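Local coordinates for D-2-hydroxyacid dehydrogensase protein (Ketogulonicigenium vulgare, PDB 4LSW) that probably catalyses the NAD(P)-dependent, reversible interconversion of D-2-hydroxyacids and 2-oxoacids, at residues Leu151-Ile156 / Ile171-Ile176; Phe200-Leu205 / Met228-Ser233. All blocks are in the same frame, centred on the assembly; numbering follows the deposited sequence.

Contact 1: residues Leu151-Ile156 / Ile171-Ile176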
loop_
_atom_site.group_PDB
_atom_site.type_symbol
_atom_site.label_atom_id
_atom_site.label_comp_id
_atom_site.label_asym_id
_atom_site.label_seq_id
_atom_site.Cartn_x
_atom_site.Cartn_y
_atom_site.Cartn_z
ATOM N N LEU A 151 -7.448 2.295 -12.208
ATOM C CA LEU A 151 -8.435 2.931 -11.337
ATOM C C LEU A 151 -7.699 3.689 -10.240
ATOM O O LEU A 151 -7.163 3.096 -9.295
ATOM C CB LEU A 151 -9.380 1.883 -10.752
ATOM C CG LEU A 151 -10.458 2.408 -9.810
ATOM C CD1 LEU A 151 -11.284 3.486 -10.500
ATOM C CD2 LEU A 151 -11.340 1.266 -9.382
ATOM N N GLY A 152 -7.640 5.007 -10.404
ATOM C CA GLY A 152 -6.824 5.857 -9.552
ATOM C C GLY A 152 -5.500 6.134 -10.235
ATOM O O GLY A 152 -4.639 5.254 -10.290
ATOM N N LEU A 153 -5.339 7.340 -10.769
ATOM C CA LEU A 153 -4.107 7.687 -11.476
ATOM C C LEU A 153 -3.308 8.756 -10.727
ATOM O O LEU A 153 -2.973 9.812 -11.273
ATOM C CB LEU A 153 -4.398 8.111 -12.918
ATOM C CG LEU A 153 -3.175 7.933 -13.823
ATOM C CD1 LEU A 153 -3.077 6.499 -14.330
ATOM C CD2 LEU A 153 -3.209 8.928 -14.966
ATOM N N GLY A 154 -3.028 8.461 -9.459
ATOM C CA GLY A 154 -2.099 9.240 -8.664
ATOM C C GLY A 154 -0.688 8.733 -8.905
ATOM O O GLY A 154 -0.396 8.205 -9.974
ATOM N N ARG A 155 0.181 8.886 -7.909
ATOM C CA ARG A 155 1.577 8.481 -8.034
ATOM C C ARG A 155 1.714 7.044 -8.532
ATOM O O ARG A 155 2.429 6.772 -9.517
ATOM C CB ARG A 155 2.264 8.600 -6.673
ATOM C CG ARG A 155 2.348 10.017 -6.122
ATOM C CD ARG A 155 2.576 10.009 -4.617
ATOM N NE ARG A 155 2.977 11.326 -4.123
ATOM C CZ ARG A 155 2.131 12.316 -3.833
ATOM N NH1 ARG A 155 0.823 12.155 -3.995
ATOM N NH2 ARG A 155 2.596 13.476 -3.390
ATOM N N ILE A 156 1.031 6.129 -7.858
ATOM C CA ILE A 156 1.172 4.711 -8.156
ATOM C C ILE A 156 0.557 4.365 -9.497
ATOM O O ILE A 156 1.178 3.691 -10.321
ATOM C CB ILE A 156 0.575 3.827 -7.055
ATOM C CG1 ILE A 156 1.335 4.074 -5.751
ATOM C CG2 ILE A 156 0.675 2.355 -7.454
ATOM C CD1 ILE A 156 0.823 3.295 -4.578
ATOM N N ILE A 171 -4.372 2.009 -22.985
ATOM C CA ILE A 171 -4.512 2.387 -21.586
ATOM C C ILE A 171 -5.591 3.434 -21.371
ATOM O O ILE A 171 -5.606 4.478 -22.024
ATOM C CB ILE A 171 -3.180 2.914 -21.053
ATOM C CG1 ILE A 171 -2.133 1.813 -21.193
ATOM C CG2 ILE A 171 -3.318 3.353 -19.596
ATOM C CD1 ILE A 171 -0.710 2.320 -21.172
ATOM N N SER A 172 -6.494 3.127 -20.446
ATOM C CA SER A 172 -7.467 4.097 -19.965
ATOM C C SER A 172 -7.385 4.174 -18.449
ATOM O O SER A 172 -6.789 3.322 -17.797
ATOM C CB SER A 172 -8.870 3.682 -20.389
ATOM O OG SER A 172 -9.082 2.312 -20.091
ATOM N N TYR A 173 -7.999 5.199 -17.878
ATOM C CA TYR A 173 -7.961 5.359 -16.434
ATOM C C TYR A 173 -9.183 6.110 -15.958
ATOM O O TYR A 173 -9.833 6.816 -16.736
ATOM C CB TYR A 173 -6.698 6.110 -15.999
ATOM C CG TYR A 173 -6.677 7.584 -16.357
ATOM C CD1 TYR A 173 -6.327 8.012 -17.631
ATOM C CD2 TYR A 173 -6.993 8.551 -15.409
ATOM C CE1 TYR A 173 -6.300 9.377 -17.958
ATOM C CE2 TYR A 173 -6.965 9.906 -15.718
ATOM C CZ TYR A 173 -6.612 10.312 -16.991
ATOM O OH TYR A 173 -6.592 11.672 -17.277
ATOM N N SER A 174 -9.495 5.936 -14.677
ATOM C CA SER A 174 -10.558 6.703 -14.041
ATOM C C SER A 174 -10.035 7.332 -12.762
ATOM O O SER A 174 -9.207 6.754 -12.074
ATOM C CB SER A 174 -11.751 5.811 -13.735
ATOM O OG SER A 174 -12.843 6.583 -13.236
ATOM N N ASP A 175 -10.501 8.544 -12.472
ATOM C CA ASP A 175 -10.144 9.257 -11.254
ATOM C C ASP A 175 -11.196 10.341 -11.082
ATOM O O ASP A 175 -12.155 10.383 -11.852
ATOM C CB ASP A 175 -8.727 9.844 -11.356
ATOM C CG ASP A 175 -8.030 9.953 -10.008
ATOM O OD1 ASP A 175 -8.662 10.390 -9.023
ATOM O OD2 ASP A 175 -6.834 9.588 -9.938
ATOM N N ILE A 176 -11.018 11.189 -10.071
ATOM C CA ILE A 176 -11.960 12.272 -9.786
ATOM C C ILE A 176 -11.971 13.326 -10.898
ATOM O O ILE A 176 -12.974 14.018 -11.113
ATOM C CB ILE A 176 -11.653 12.937 -8.423
ATOM C CG1 ILE A 176 -12.856 13.750 -7.936
ATOM C CG2 ILE A 176 -10.398 13.798 -8.492
ATOM C CD1 ILE A 176 -14.109 12.918 -7.784
#
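Tyr173 and Leu153 meet through different choices at chi1: CG of Tyr173 lies between its backbone N and carbonyl carbon (71°), whereas CG of Leu153 is anti to its own N (-157°). The two side chains cross at about a right angle in a Rossmann beta-alpha-beta unit, where the glycine-rich turn after strand 147-151 faces the end of strand 170-174. Leu153 CD2 sits over the centre of the Tyr173 ring, 3.8 Å from its centroid, a CH-pi contact that suits a branched aliphatic chain against a broad aromatic face. Leu153 CB adds a touch at Tyr173 CD2, 3.6 Å away. The ring's hydroxyl is turned to other company, hydrogen-bonded with Lys179 N. Beside this apolar pair, just past the Leu151-Ser174 bridge, Gly152 N gives a parallel-type bond to Ser174 O at 2.9 Å. Gly152 has a positive phi, where any side chain would jam against the preceding carbonyl oxygen; glycine lets the chain turn toward helix 155-165, with Gly154 as N-cap. The glycines fit the GxGxxG pattern of dinucleotide-binding folds, and an acidic residue at the end of the second strand is consistent with NAD use. In this model the Asp175 carboxylate bridges two backbone amides: OD1 takes Ile176 N at 2.7 Å through its anti lone pair, and OD2 accepts Leu153 N at 2.8 Å from 31° out of the carboxylate plane.

Contact 2: residues Phe200-Leu205 / Met228-Ser233; sequences FLFVTL and MLINIS
Ile230 lays its CD1 over the centre of the Phe202 ring, 4.0 Å from the centroid, at the apolar heart of two neighbouring parallel strands of the Rossmann sheet, 200-203 and 228-231. Phe202 and Ile230 lie side by side and point the same way; Ile230 CG1 is anti to its carbonyl carbon, while chi2 of 96°, away from the usual staggered values, puts CD1 above the ring. A beta-branched residue suits a strand, and its spread of methyl groups suits an aromatic neighbour. On the same sheet face, Met228 comes to the rim of the Phe200 ring: SD lies in the ring plane in a Met-aromatic contact, and the flexible thioether chain bends to bring CE within 3.8 Å of Phe200 CE1. On the other face Leu229 CD1 reaches Val203 CG2 at 3.6 Å and also meets Leu201 CD2. Between the faces, three parallel backbone bonds tie the strands: Leu201 N to Met228 O, Ile230 N to Leu201 O and Val203 N to Ile230 O, each 2.8 Å long. Beyond them the strands give way to loops, and the regular pattern fades. The backbone bond from Ile232 N to Val203 O is weak, at 3.5 Å. Small and polar, Ser233 fits close to the backbone at this edge: its OG gives a weak bond to Val203 O at 2.9 Å and receives another from Leu205 N at 3.4 Å.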
loop_
_atom_site.group_PDB
_atom_site.type_symbol
_atom_site.label_atom_id
_atom_site.label_comp_id
_atom_site.label_asym_id
_atom_site.label_seq_id
_atom_site.Cartn_x
_atom_site.Cartn_y
_atom_site.Cartn_z
ATOM N N PHE A 200 -7.581 -5.967 -18.346
ATOM C CA PHE A 200 -6.852 -5.977 -17.085
ATOM C C PHE A 200 -7.198 -4.682 -16.382
ATOM O O PHE A 200 -7.122 -3.622 -16.996
ATOM C CB PHE A 200 -5.335 -5.994 -17.335
ATOM C CG PHE A 200 -4.861 -7.129 -18.195
ATOM C CD1 PHE A 200 -4.542 -8.355 -17.630
ATOM C CD2 PHE A 200 -4.716 -6.966 -19.569
ATOM C CE1 PHE A 200 -4.082 -9.410 -18.420
ATOM C CE2 PHE A 200 -4.268 -8.024 -20.366
ATOM C CZ PHE A 200 -3.945 -9.236 -19.792
ATOM N N LEU A 201 -7.606 -4.758 -15.119
ATOM C CA LEU A 201 -7.939 -3.554 -14.347
ATOM C C LEU A 201 -7.078 -3.483 -13.097
ATOM O O LEU A 201 -7.108 -4.399 -12.261
ATOM C CB LEU A 201 -9.415 -3.565 -13.927
ATOM C CG LEU A 201 -9.899 -2.380 -13.090
ATOM C CD1 LEU A 201 -9.809 -1.086 -13.882
ATOM C CD2 LEU A 201 -11.329 -2.613 -12.604
ATOM N N PHE A 202 -6.300 -2.418 -12.980
ATOM C CA PHE A 202 -5.449 -2.218 -11.814
ATOM C C PHE A 202 -6.150 -1.305 -10.831
ATOM O O PHE A 202 -6.610 -0.226 -11.208
ATOM C CB PHE A 202 -4.122 -1.570 -12.233
ATOM C CG PHE A 202 -3.225 -2.484 -13.014
ATOM C CD1 PHE A 202 -3.404 -2.658 -14.386
ATOM C CD2 PHE A 202 -2.214 -3.183 -12.376
ATOM C CE1 PHE A 202 -2.581 -3.505 -15.112
ATOM C CE2 PHE A 202 -1.387 -4.030 -13.104
ATOM C CZ PHE A 202 -1.572 -4.188 -14.466
ATOM N N VAL A 203 -6.216 -1.722 -9.573
ATOM C CA VAL A 203 -6.801 -0.885 -8.534
ATOM C C VAL A 203 -5.676 -0.222 -7.755
ATOM O O VAL A 203 -4.934 -0.882 -7.011
ATOM C CB VAL A 203 -7.694 -1.692 -7.599
ATOM C CG1 VAL A 203 -8.355 -0.769 -6.584
ATOM C CG2 VAL A 203 -8.740 -2.429 -8.407
ATOM N N THR A 204 -5.536 1.080 -7.983
ATOM C CA THR A 204 -4.446 1.877 -7.437
ATOM C C THR A 204 -5.040 3.147 -6.843
ATOM O O THR A 204 -4.611 4.256 -7.141
ATOM C CB THR A 204 -3.396 2.201 -8.528
ATOM O OG1 THR A 204 -4.053 2.667 -9.712
ATOM C CG2 THR A 204 -2.620 0.951 -8.890
ATOM N N LEU A 205 -6.055 2.954 -6.007
ATOM C CA LEU A 205 -6.728 4.039 -5.300
ATOM C C LEU A 205 -6.041 4.284 -3.965
ATOM O O LEU A 205 -6.024 3.406 -3.103
ATOM C CB LEU A 205 -8.184 3.666 -5.037
ATOM C CG LEU A 205 -9.125 3.599 -6.231
ATOM C CD1 LEU A 205 -10.418 2.874 -5.854
ATOM C CD2 LEU A 205 -9.422 5.003 -6.748
ATOM N N MET A 228 -9.221 -9.483 -15.794
ATOM C CA MET A 228 -8.394 -9.737 -14.633
ATOM C C MET A 228 -8.340 -8.495 -13.752
ATOM O O MET A 228 -8.099 -7.388 -14.239
ATOM C CB MET A 228 -6.979 -10.115 -15.079
ATOM C CG MET A 228 -6.054 -10.337 -13.912
ATOM S SD MET A 228 -4.330 -10.557 -14.377
ATOM C CE MET A 228 -4.505 -11.883 -15.550
ATOM N N LEU A 229 -8.564 -8.685 -12.456
ATOM C CA LEU A 229 -8.466 -7.612 -11.482
ATOM C C LEU A 229 -7.136 -7.713 -10.741
ATOM O O LEU A 229 -6.803 -8.779 -10.220
ATOM C CB LEU A 229 -9.622 -7.722 -10.478
ATOM C CG LEU A 229 -9.720 -6.584 -9.456
ATOM C CD1 LEU A 229 -10.180 -5.278 -10.111
ATOM C CD2 LEU A 229 -10.648 -6.981 -8.302
ATOM N N ILE A 230 -6.366 -6.624 -10.716
ATOM C CA ILE A 230 -5.110 -6.612 -9.973
ATOM C C ILE A 230 -5.198 -5.571 -8.879
ATOM O O ILE A 230 -5.382 -4.399 -9.166
ATOM C CB ILE A 230 -3.889 -6.289 -10.876
ATOM C CG1 ILE A 230 -3.784 -7.290 -12.033
ATOM C CG2 ILE A 230 -2.599 -6.279 -10.054
ATOM C CD1 ILE A 230 -4.411 -6.798 -13.339
ATOM N N ASN A 231 -5.093 -5.994 -7.624
ATOM C CA ASN A 231 -5.160 -5.048 -6.530
ATOM C C ASN A 231 -3.873 -4.923 -5.737
ATOM O O ASN A 231 -3.404 -5.909 -5.147
ATOM C CB ASN A 231 -6.308 -5.349 -5.570
ATOM C CG ASN A 231 -6.500 -4.240 -4.586
ATOM O OD1 ASN A 231 -6.075 -3.106 -4.825
ATOM N ND2 ASN A 231 -7.115 -4.552 -3.450
ATOM N N ILE A 232 -3.315 -3.709 -5.731
ATOM C CA ILE A 232 -2.111 -3.396 -4.940
ATOM C C ILE A 232 -2.332 -2.194 -4.009
ATOM O O ILE A 232 -1.376 -1.640 -3.455
ATOM C CB ILE A 232 -0.881 -3.144 -5.846
ATOM C CG1 ILE A 232 -1.214 -2.099 -6.919
ATOM C CG2 ILE A 232 -0.407 -4.447 -6.476
ATOM C CD1 ILE A 232 -0.069 -1.802 -7.879
ATOM N N SER A 233 -3.597 -1.807 -3.826
ATOM C CA SER A 233 -3.977 -0.700 -2.941
ATOM C C SER A 233 -4.970 -1.213 -1.905
ATOM O O SER A 233 -5.248 -2.390 -1.886
ATOM C CB SER A 233 -4.603 0.437 -3.748
ATOM O OG SER A 233 -5.812 0.012 -4.357
#

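In the fold
Contacts 1 and 2 occupy one seven-stranded parallel sheet, their centres about 10 Å apart, each drawn from a beta-alpha-beta unit of the probable NAD-binding domain. Strands 147-151 and 200-203 are immediate neighbours, so the two contacts join directly: Leu151 N lies 2.8 Å from Phe202 O, a probable hydrogen bond. Thr204 then couples its loop to the glycine-rich turn and the start of helix 155-165, its OG1 2.7 Å from Gly152 O, a probable hydrogen bond, and its CG2 packing on Ile156 CG2 at 3.9 Å. Strand 228-231 lies one strand further on, beyond 200-203 from the glycine-rich turn. By analogy with other Rossmann domains, the cofactor would probably lie along these C-terminal strand ends.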